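PDB 7A0J: Serine/threonine-protein kinase-like protein ACR4 from Arabidopsis thaliana, which acts as a receptor kinase controlling formative cell division in root meristems in response to the CLE40 peptide, and is represented here by its extracellular propeller domain. Local coordinates for residues A235-I246 with F272-T282; S142-L153 with F181-V191. All coordinates share one frame; numbering follows the deposited sequence.

Interaction 1. Residues A235-I246 with F272-T282; sequences AVVGGKFYACGI and FYDLAAGNYFT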
loop_
_atom_site.group_PDB
_atom_site.type_symbol
_atom_site.label_atom_id
_atom_site.label_comp_id
_atom_site.label_asym_id
_atom_site.label_seq_id
_atom_site.Cartn_x
_atom_site.Cartn_y
_atom_site.Cartn_z
ATOM N N ALA A 235 2.912 -8.973 9.205
ATOM C CA ALA A 235 2.738 -7.855 8.248
ATOM C C ALA A 235 4.042 -7.061 8.126
ATOM O O ALA A 235 4.849 -7.077 9.076
ATOM C CB ALA A 235 1.603 -6.969 8.697
ATOM N N VAL A 236 4.229 -6.395 6.984
ATOM C CA VAL A 236 5.362 -5.462 6.720
ATOM C C VAL A 236 4.824 -4.265 5.927
ATOM O O VAL A 236 3.902 -4.457 5.108
ATOM C CB VAL A 236 6.519 -6.175 5.990
ATOM C CG1 VAL A 236 6.075 -6.793 4.672
ATOM C CG2 VAL A 236 7.711 -5.252 5.778
ATOM N N VAL A 237 5.366 -3.074 6.189
ATOM C CA VAL A 237 5.046 -1.812 5.460
ATOM C C VAL A 237 6.364 -1.105 5.133
ATOM O O VAL A 237 7.352 -1.338 5.853
ATOM C CB VAL A 237 4.095 -0.909 6.271
ATOM C CG1 VAL A 237 2.731 -1.557 6.458
ATOM C CG2 VAL A 237 4.684 -0.507 7.616
ATOM N N GLY A 238 6.368 -0.284 4.081
ATOM C CA GLY A 238 7.547 0.470 3.618
ATOM C C GLY A 238 7.306 1.968 3.660
ATOM O O GLY A 238 6.342 2.432 3.019
ATOM N N GLY A 239 8.142 2.693 4.408
ATOM C CA GLY A 239 8.271 4.160 4.327
ATOM C C GLY A 239 9.250 4.547 3.234
ATOM O O GLY A 239 9.646 3.655 2.456
ATOM N N LYS A 240 9.650 5.819 3.180
ATOM C CA LYS A 240 10.528 6.345 2.101
ATOM C C LYS A 240 11.943 5.772 2.256
ATOM O O LYS A 240 12.504 5.349 1.227
ATOM C CB LYS A 240 10.534 7.876 2.079
ATOM C CG LYS A 240 11.432 8.476 1.006
ATOM C CD LYS A 240 10.965 9.814 0.475
ATOM C CE LYS A 240 9.814 9.692 -0.503
ATOM N NZ LYS A 240 10.021 10.545 -1.696
ATOM N N PHE A 241 12.492 5.745 3.477
ATOM C CA PHE A 241 13.872 5.266 3.768
ATOM C C PHE A 241 13.885 4.270 4.937
ATOM O O PHE A 241 14.952 4.100 5.556
ATOM C CB PHE A 241 14.790 6.453 4.070
ATOM C CG PHE A 241 14.910 7.462 2.956
ATOM C CD1 PHE A 241 15.427 7.097 1.722
ATOM C CD2 PHE A 241 14.523 8.781 3.146
ATOM C CE1 PHE A 241 15.544 8.027 0.700
ATOM C CE2 PHE A 241 14.643 9.710 2.123
ATOM C CZ PHE A 241 15.152 9.331 0.901
ATOM N N TYR A 242 12.757 3.614 5.218
ATOM C CA TYR A 242 12.601 2.664 6.353
ATOM C C TYR A 242 11.488 1.658 6.043
ATOM O O TYR A 242 10.707 1.880 5.100
ATOM C CB TYR A 242 12.295 3.420 7.650
ATOM C CG TYR A 242 10.882 3.937 7.740
ATOM C CD1 TYR A 242 10.566 5.227 7.345
ATOM C CD2 TYR A 242 9.852 3.129 8.194
ATOM C CE1 TYR A 242 9.267 5.706 7.411
ATOM C CE2 TYR A 242 8.548 3.589 8.259
ATOM C CZ TYR A 242 8.253 4.882 7.866
ATOM O OH TYR A 242 6.970 5.340 7.933
ATOM N N ALA A 243 11.419 0.590 6.840
ATOM C CA ALA A 243 10.310 -0.391 6.860
ATOM C C ALA A 243 9.908 -0.652 8.315
ATOM O O ALA A 243 10.741 -0.416 9.211
ATOM C CB ALA A 243 10.725 -1.664 6.162
ATOM N N CYS A 244 8.667 -1.091 8.531
ATOM C CA CYS A 244 8.135 -1.544 9.843
ATOM C C CYS A 244 7.365 -2.849 9.639
ATOM O O CYS A 244 6.874 -3.077 8.517
ATOM C CB CYS A 244 7.223 -0.503 10.484
ATOM S SG CYS A 244 8.029 1.088 10.801
ATOM N N GLY A 245 7.276 -3.668 10.686
ATOM C CA GLY A 245 6.552 -4.951 10.663
ATOM C C GLY A 245 5.934 -5.271 12.008
ATOM O O GLY A 245 6.338 -4.652 13.013
ATOM N N ILE A 246 4.971 -6.191 12.013
ATOM C CA ILE A 246 4.344 -6.768 13.237
ATOM C C ILE A 246 4.928 -8.171 13.436
ATOM O O ILE A 246 4.783 -8.995 12.515
ATOM C CB ILE A 246 2.807 -6.776 13.104
ATOM C CG1 ILE A 246 2.255 -5.355 12.950
ATOM C CG2 ILE A 246 2.160 -7.511 14.269
ATOM C CD1 ILE A 246 0.773 -5.290 12.647
ATOM N N PHE A 272 -0.465 -4.268 17.841
ATOM C CA PHE A 272 -1.255 -3.861 16.649
ATOM C C PHE A 272 -1.678 -5.112 15.873
ATOM O O PHE A 272 -0.955 -6.128 15.943
ATOM C CB PHE A 272 -0.436 -2.942 15.740
ATOM C CG PHE A 272 0.050 -1.668 16.383
ATOM C CD1 PHE A 272 -0.832 -0.640 16.681
ATOM C CD2 PHE A 272 1.394 -1.487 16.671
ATOM C CE1 PHE A 272 -0.382 0.537 17.260
ATOM C CE2 PHE A 272 1.843 -0.310 17.251
ATOM C CZ PHE A 272 0.954 0.699 17.543
ATOM N N TYR A 273 -2.805 -5.039 15.157
ATOM C CA TYR A 273 -3.285 -6.103 14.236
ATOM C C TYR A 273 -2.958 -5.725 12.784
ATOM O O TYR A 273 -3.087 -6.608 11.915
ATOM C CB TYR A 273 -4.771 -6.403 14.465
ATOM C CG TYR A 273 -5.758 -5.437 13.859
ATOM C CD1 TYR A 273 -6.080 -5.488 12.510
ATOM C CD2 TYR A 273 -6.417 -4.503 14.643
ATOM C CE1 TYR A 273 -6.998 -4.615 11.950
ATOM C CE2 TYR A 273 -7.342 -3.624 14.100
ATOM C CZ TYR A 273 -7.634 -3.680 12.748
ATOM O OH TYR A 273 -8.544 -2.817 12.205
ATOM N N ASP A 274 -2.540 -4.478 12.525
ATOM C CA ASP A 274 -2.138 -4.012 11.169
ATOM C C ASP A 274 -1.355 -2.695 11.264
ATOM O O ASP A 274 -1.514 -1.978 12.272
ATOM C CB ASP A 274 -3.359 -3.861 10.258
ATOM C CG ASP A 274 -3.059 -4.043 8.779
ATOM O OD1 ASP A 274 -1.867 -4.166 8.428
ATOM O OD2 ASP A 274 -4.024 -4.067 7.990
ATOM N N LEU A 275 -0.532 -2.409 10.247
ATOM C CA LEU A 275 0.266 -1.159 10.109
ATOM C C LEU A 275 -0.008 -0.523 8.743
ATOM O O LEU A 275 -0.406 -1.252 7.814
ATOM C CB LEU A 275 1.761 -1.472 10.239
ATOM C CG LEU A 275 2.249 -1.940 11.608
ATOM C CD1 LEU A 275 3.752 -2.174 11.583
ATOM C CD2 LEU A 275 1.882 -0.947 12.702
ATOM N N ALA A 276 0.206 0.792 8.647
ATOM C CA ALA A 276 0.271 1.576 7.391
ATOM C C ALA A 276 1.462 2.534 7.482
ATOM O O ALA A 276 1.760 3.000 8.598
ATOM C CB ALA A 276 -1.024 2.317 7.166
ATOM N N ALA A 277 2.129 2.794 6.356
ATOM C CA ALA A 277 3.332 3.653 6.273
ATOM C C ALA A 277 3.103 4.768 5.249
ATOM O O ALA A 277 2.602 4.470 4.146
ATOM C CB ALA A 277 4.540 2.820 5.923
ATOM N N GLY A 278 3.425 6.006 5.638
ATOM C CA GLY A 278 3.615 7.156 4.732
ATOM C C GLY A 278 5.091 7.341 4.438
ATOM O O GLY A 278 5.848 6.370 4.629
ATOM N N ASN A 279 5.501 8.543 4.024
ATOM C CA ASN A 279 6.910 8.844 3.650
ATOM C C ASN A 279 7.805 8.765 4.895
ATOM O O ASN A 279 8.828 8.056 4.827
ATOM C CB ASN A 279 7.055 10.179 2.907
ATOM C CG ASN A 279 6.380 11.356 3.583
ATOM O OD1 ASN A 279 5.829 11.231 4.675
ATOM N ND2 ASN A 279 6.413 12.508 2.933
ATOM N N TYR A 280 7.434 9.445 5.988
ATOM C CA TYR A 280 8.298 9.652 7.183
ATOM C C TYR A 280 7.530 9.390 8.486
ATOM O O TYR A 280 7.922 9.951 9.529
ATOM C CB TYR A 280 8.878 11.070 7.174
ATOM C CG TYR A 280 9.668 11.410 5.936
ATOM C CD1 TYR A 280 10.876 10.786 5.668
ATOM C CD2 TYR A 280 9.210 12.351 5.028
ATOM C CE1 TYR A 280 11.609 11.088 4.531
ATOM C CE2 TYR A 280 9.930 12.665 3.886
ATOM C CZ TYR A 280 11.135 12.032 3.637
ATOM O OH TYR A 280 11.851 12.337 2.516
ATOM N N PHE A 281 6.495 8.545 8.451
ATOM C CA PHE A 281 5.708 8.163 9.653
ATOM C C PHE A 281 4.888 6.899 9.373
ATOM O O PHE A 281 4.487 6.666 8.213
ATOM C CB PHE A 281 4.807 9.318 10.096
ATOM C CG PHE A 281 3.804 9.751 9.060
ATOM C CD1 PHE A 281 4.168 10.619 8.043
ATOM C CD2 PHE A 281 2.500 9.281 9.098
ATOM C CE1 PHE A 281 3.247 11.011 7.084
ATOM C CE2 PHE A 281 1.581 9.676 8.139
ATOM C CZ PHE A 281 1.957 10.536 7.133
ATOM N N THR A 282 4.651 6.119 10.431
ATOM C CA THR A 282 3.882 4.849 10.425
ATOM C C THR A 282 2.718 4.979 11.409
ATOM O O THR A 282 2.898 5.631 12.454
ATOM C CB THR A 282 4.795 3.665 10.774
ATOM O OG1 THR A 282 5.799 3.598 9.763
ATOM C CG2 THR A 282 4.070 2.339 10.863
HETATM O O HOH W 1 3.288 2.010 2.597
HETATM O O HOH W 2 11.654 7.608 5.304
#
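Tyr-242 reaches across to Thr-282 where two neighbouring blades of the propeller, repeats 6 and 7, pack face to face, and its path from CB outward illustrates how one side chain can knit such an interface. A chi1 of 75° tucks CG in over its own backbone, flanked by N and C, and brings the ring over Gly-239, whose CA covers one face. Farther out, CE1 approaches Asn-279 O at 3.5 Å, while CE2 on the other flank lies near Thr-282 OG1. At the tip, Tyr-242 OH and Thr-282 OG1 share a 2.8 Å hydrogen bond in which either may be the donor. A phenylalanine here would probably keep the ring's packing but leave the Thr-282 hydroxyl without this mate in a buried place. Farther along the strands, Leu-275 packs against both Val-237 and Ile-246: its CB meets Val-237 CG1, and its CG lies 3.7 Å from Ile-246 CG1. At the turns, Lys-240 N donates to Asn-279 O at 2.9 Å (N-H...O angle 162°). The same Asn-279 O accepts a second proton, from a water whose oxygen lies 2.7 Å from Phe-241 N and accepts its N-H.

Interaction 2. Residues S142-L153 with F181-V191; sequences SLSAGSEFNCAL and FQKIAAGGYHV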
loop_
_atom_site.group_PDB
_atom_site.type_symbol
_atom_site.label_atom_id
_atom_site.label_comp_id
_atom_site.label_asym_id
_atom_site.label_seq_id
_atom_site.Cartn_x
_atom_site.Cartn_y
_atom_site.Cartn_z
ATOM N N SER A 142 -1.066 -8.976 -5.418
ATOM C CA SER A 142 -0.365 -8.262 -4.318
ATOM C C SER A 142 0.455 -7.092 -4.880
ATOM O O SER A 142 1.666 -7.022 -4.595
ATOM C CB SER A 142 0.493 -9.220 -3.528
ATOM O OG SER A 142 -0.285 -10.295 -3.022
ATOM N N LEU A 143 -0.188 -6.209 -5.653
ATOM C CA LEU A 143 0.410 -4.937 -6.146
ATOM C C LEU A 143 0.942 -4.136 -4.949
ATOM O O LEU A 143 0.263 -4.106 -3.902
ATOM C CB LEU A 143 -0.642 -4.130 -6.918
ATOM C CG LEU A 143 -0.580 -4.235 -8.441
ATOM C CD1 LEU A 143 -0.707 -5.678 -8.904
ATOM C CD2 LEU A 143 -1.664 -3.378 -9.079
ATOM N N SER A 144 2.120 -3.524 -5.102
ATOM C CA SER A 144 2.758 -2.645 -4.088
ATOM C C SER A 144 3.583 -1.573 -4.804
ATOM O O SER A 144 4.410 -1.939 -5.665
ATOM C CB SER A 144 3.593 -3.441 -3.120
ATOM O OG SER A 144 3.670 -2.783 -1.864
ATOM N N ALA A 145 3.358 -0.302 -4.458
ATOM C CA ALA A 145 3.893 0.883 -5.166
ATOM C C ALA A 145 5.077 1.475 -4.393
ATOM O O ALA A 145 4.953 1.664 -3.166
ATOM C CB ALA A 145 2.796 1.899 -5.346
ATOM N N GLY A 146 6.179 1.746 -5.100
ATOM C CA GLY A 146 7.297 2.579 -4.622
ATOM C C GLY A 146 7.169 4.004 -5.132
ATOM O O GLY A 146 6.106 4.332 -5.691
ATOM N N SER A 147 8.210 4.823 -4.951
ATOM C CA SER A 147 8.249 6.244 -5.386
ATOM C C SER A 147 8.278 6.327 -6.917
ATOM O O SER A 147 7.515 7.139 -7.472
ATOM C CB SER A 147 9.418 6.980 -4.778
ATOM O OG SER A 147 9.258 7.114 -3.374
ATOM N N GLU A 148 9.125 5.520 -7.567
ATOM C CA GLU A 148 9.386 5.582 -9.032
ATOM C C GLU A 148 9.292 4.183 -9.658
ATOM O O GLU A 148 9.869 3.993 -10.745
ATOM C CB GLU A 148 10.764 6.199 -9.289
ATOM C CG GLU A 148 10.965 7.543 -8.609
ATOM C CD GLU A 148 12.305 8.204 -8.880
ATOM O OE1 GLU A 148 12.788 8.119 -10.028
ATOM O OE2 GLU A 148 12.865 8.806 -7.941
ATOM N N PHE A 149 8.575 3.252 -9.016
ATOM C CA PHE A 149 8.357 1.864 -9.503
ATOM C C PHE A 149 7.092 1.280 -8.861
ATOM O O PHE A 149 6.558 1.887 -7.910
ATOM C CB PHE A 149 9.572 0.985 -9.191
ATOM C CG PHE A 149 9.801 0.726 -7.723
ATOM C CD1 PHE A 149 9.244 -0.380 -7.100
ATOM C CD2 PHE A 149 10.562 1.598 -6.961
ATOM C CE1 PHE A 149 9.448 -0.610 -5.747
ATOM C CE2 PHE A 149 10.768 1.365 -5.610
ATOM C CZ PHE A 149 10.211 0.262 -5.006
ATOM N N ASN A 150 6.643 0.128 -9.370
ATOM C CA ASN A 150 5.527 -0.679 -8.806
ATOM C C ASN A 150 5.906 -2.162 -8.904
ATOM O O ASN A 150 6.541 -2.544 -9.909
ATOM C CB ASN A 150 4.200 -0.373 -9.508
ATOM C CG ASN A 150 2.996 -0.543 -8.605
ATOM O OD1 ASN A 150 2.655 -1.656 -8.211
ATOM N ND2 ASN A 150 2.340 0.556 -8.275
ATOM N N CYS A 151 5.552 -2.960 -7.891
ATOM C CA CYS A 151 5.873 -4.411 -7.811
ATOM C C CYS A 151 4.588 -5.231 -7.685
ATOM O O CYS A 151 3.517 -4.633 -7.473
ATOM C CB CYS A 151 6.795 -4.720 -6.638
ATOM S SG CYS A 151 8.402 -3.893 -6.757
ATOM N N ALA A 152 4.714 -6.552 -7.824
ATOM C CA ALA A 152 3.627 -7.548 -7.689
ATOM C C ALA A 152 4.242 -8.943 -7.546
ATOM O O ALA A 152 5.420 -9.115 -7.927
ATOM C CB ALA A 152 2.705 -7.471 -8.881
ATOM N N LEU A 153 3.471 -9.891 -7.006
ATOM C CA LEU A 153 3.878 -11.312 -6.849
ATOM C C LEU A 153 3.276 -12.132 -7.991
ATOM O O LEU A 153 2.089 -11.926 -8.305
ATOM C CB LEU A 153 3.406 -11.835 -5.489
ATOM C CG LEU A 153 4.116 -11.242 -4.274
ATOM C CD1 LEU A 153 3.516 -11.781 -2.984
ATOM C CD2 LEU A 153 5.611 -11.520 -4.327
ATOM N N PHE A 181 7.588 -15.509 -1.849
ATOM C CA PHE A 181 7.000 -14.496 -0.934
ATOM C C PHE A 181 5.495 -14.750 -0.789
ATOM O O PHE A 181 4.848 -15.106 -1.792
ATOM C CB PHE A 181 7.281 -13.092 -1.472
ATOM C CG PHE A 181 8.737 -12.700 -1.453
ATOM C CD1 PHE A 181 9.389 -12.448 -0.255
ATOM C CD2 PHE A 181 9.473 -12.649 -2.629
ATOM C CE1 PHE A 181 10.733 -12.106 -0.239
ATOM C CE2 PHE A 181 10.819 -12.312 -2.609
ATOM C CZ PHE A 181 11.446 -12.042 -1.414
ATOM N N GLN A 182 4.967 -14.582 0.427
ATOM C CA GLN A 182 3.508 -14.628 0.728
ATOM C C GLN A 182 2.962 -13.197 0.830
ATOM O O GLN A 182 1.743 -13.024 0.636
ATOM C CB GLN A 182 3.227 -15.446 1.994
ATOM C CG GLN A 182 3.860 -14.898 3.267
ATOM C CD GLN A 182 3.649 -15.832 4.434
ATOM O OE1 GLN A 182 4.593 -16.387 4.993
ATOM N NE2 GLN A 182 2.394 -16.028 4.802
ATOM N N LYS A 183 3.823 -12.215 1.122
ATOM C CA LYS A 183 3.468 -10.770 1.178
ATOM C C LYS A 183 4.680 -9.923 0.772
ATOM O O LYS A 183 5.819 -10.348 1.051
ATOM C CB LYS A 183 2.980 -10.396 2.582
ATOM C CG LYS A 183 1.697 -11.090 3.023
ATOM C CD LYS A 183 1.093 -10.526 4.286
ATOM C CE LYS A 183 -0.217 -11.191 4.654
ATOM N NZ LYS A 183 -0.665 -10.796 6.010
ATOM N N ILE A 184 4.436 -8.784 0.115
ATOM C CA ILE A 184 5.465 -7.743 -0.187
ATOM C C ILE A 184 4.924 -6.370 0.230
ATOM O O ILE A 184 3.687 -6.190 0.254
ATOM C CB ILE A 184 5.891 -7.765 -1.671
ATOM C CG1 ILE A 184 4.701 -7.603 -2.623
ATOM C CG2 ILE A 184 6.694 -9.021 -1.982
ATOM C CD1 ILE A 184 5.083 -7.086 -3.990
ATOM N N ALA A 185 5.831 -5.448 0.561
ATOM C CA ALA A 185 5.538 -4.033 0.877
ATOM C C ALA A 185 6.636 -3.152 0.276
ATOM O O ALA A 185 7.752 -3.119 0.838
ATOM C CB ALA A 185 5.428 -3.841 2.370
ATOM N N ALA A 186 6.329 -2.491 -0.841
ATOM C CA ALA A 186 7.200 -1.490 -1.494
ATOM C C ALA A 186 7.268 -0.243 -0.607
ATOM O O ALA A 186 6.208 0.189 -0.106
ATOM C CB ALA A 186 6.681 -1.165 -2.874
ATOM N N GLY A 187 8.479 0.274 -0.387
ATOM C CA GLY A 187 8.730 1.599 0.208
ATOM C C GLY A 187 9.149 2.581 -0.867
ATOM O O GLY A 187 8.909 2.285 -2.052
ATOM N N GLY A 188 9.774 3.695 -0.477
ATOM C CA GLY A 188 10.260 4.733 -1.405
ATOM C C GLY A 188 11.181 4.157 -2.469
ATOM O O GLY A 188 10.860 4.291 -3.666
ATOM N N TYR A 189 12.285 3.532 -2.049
ATOM C CA TYR A 189 13.385 3.064 -2.937
ATOM C C TYR A 189 13.855 1.671 -2.498
ATOM O O TYR A 189 15.042 1.338 -2.695
ATOM C CB TYR A 189 14.517 4.094 -2.933
ATOM C CG TYR A 189 14.043 5.513 -3.118
ATOM C CD1 TYR A 189 13.863 6.048 -4.384
ATOM C CD2 TYR A 189 13.737 6.312 -2.028
ATOM C CE1 TYR A 189 13.411 7.345 -4.562
ATOM C CE2 TYR A 189 13.284 7.613 -2.189
ATOM C CZ TYR A 189 13.120 8.130 -3.462
ATOM O OH TYR A 189 12.676 9.410 -3.629
ATOM N N HIS A 190 12.939 0.878 -1.938
ATOM C CA HIS A 190 13.187 -0.512 -1.476
ATOM C C HIS A 190 11.876 -1.302 -1.507
ATOM O O HIS A 190 10.797 -0.673 -1.569
ATOM C CB HIS A 190 13.795 -0.515 -0.067
ATOM C CG HIS A 190 12.777 -0.356 1.011
ATOM N ND1 HIS A 190 12.389 0.882 1.479
ATOM C CD2 HIS A 190 12.044 -1.267 1.688
ATOM C CE1 HIS A 190 11.472 0.727 2.409
ATOM N NE2 HIS A 190 11.240 -0.582 2.555
ATOM N N VAL A 191 11.983 -2.630 -1.448
ATOM C CA VAL A 191 10.848 -3.565 -1.205
ATOM C C VAL A 191 11.263 -4.512 -0.077
ATOM O O VAL A 191 12.416 -4.987 -0.107
ATOM C CB VAL A 191 10.464 -4.345 -2.478
ATOM C CG1 VAL A 191 9.218 -5.193 -2.267
ATOM C CG2 VAL A 191 10.285 -3.425 -3.676
HETATM O O HOH W 3 1.319 -6.441 -1.811
HETATM O O HOH W 4 0.361 -10.956 -0.542
HETATM O O HOH W 5 11.566 4.563 -6.230
#
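Ser-144 OG lies 2.9 Å from Ala-186 N, whose N-H it accepts in a nearly straight bond (169°), and is also hydrogen-bonded to Ser-3 OG, so one small hydroxyl serves two neighbours. It is turned there by a chi1 of -152°, which puts OG roughly opposite the backbone N. Gly-188 O is likewise gripped twice, by the N-H of Ser-147, with Ser-147 N 3.0 Å from Gly-188 O, and by a water that bridges to Glu-148 N. Ser-147 OG lies over one face of the Tyr-189 ring, toward its rim, and has its own polar partner in Asp-98. The Glu-148 carboxylate comes to that ring's edge instead, its plane 81° from the ring's. Phe-149 presses the rim of its ring on the opposing chain: CZ has His-190 O in the ring plane at 3.6 Å, and CE1 meets Val-191 CG2. At the far end Leu-153 and Ile-184 run alongside one another, head to tail, with Leu-153 CD2 3.6 Å from Ile-184 CG2 and 3.7 Å from Phe-181 CB. Neighbouring antiparallel sheets facing each other through mostly apolar side chains, their turns bonded together, show the packing of adjacent blades in a beta-propeller, here repeats 4 and 5.

Followed from the N terminus, the chain first closes interaction 2, where 181-191 returns to 142-153 after 27 intervening residues, and only later interaction 1, where 272-282 meets 235-246 after 25. The two loops therefore stand in series, neither nested nor crossed, as expected when a propeller adds its blades one after another. Interaction 2 joins repeats 4 and 5, and interaction 1 joins repeats 6 and 7. The remaining step, from repeat 5 to repeat 6, is where the two meet: Gly-239 O lies 2.9 Å from Gly-188 N, a probable hydrogen bond, and Val-236 O packs on Ala-185 CB. Four successive blades are thus tied in a continuous arc, with centres of the two contacts about 12 Å apart.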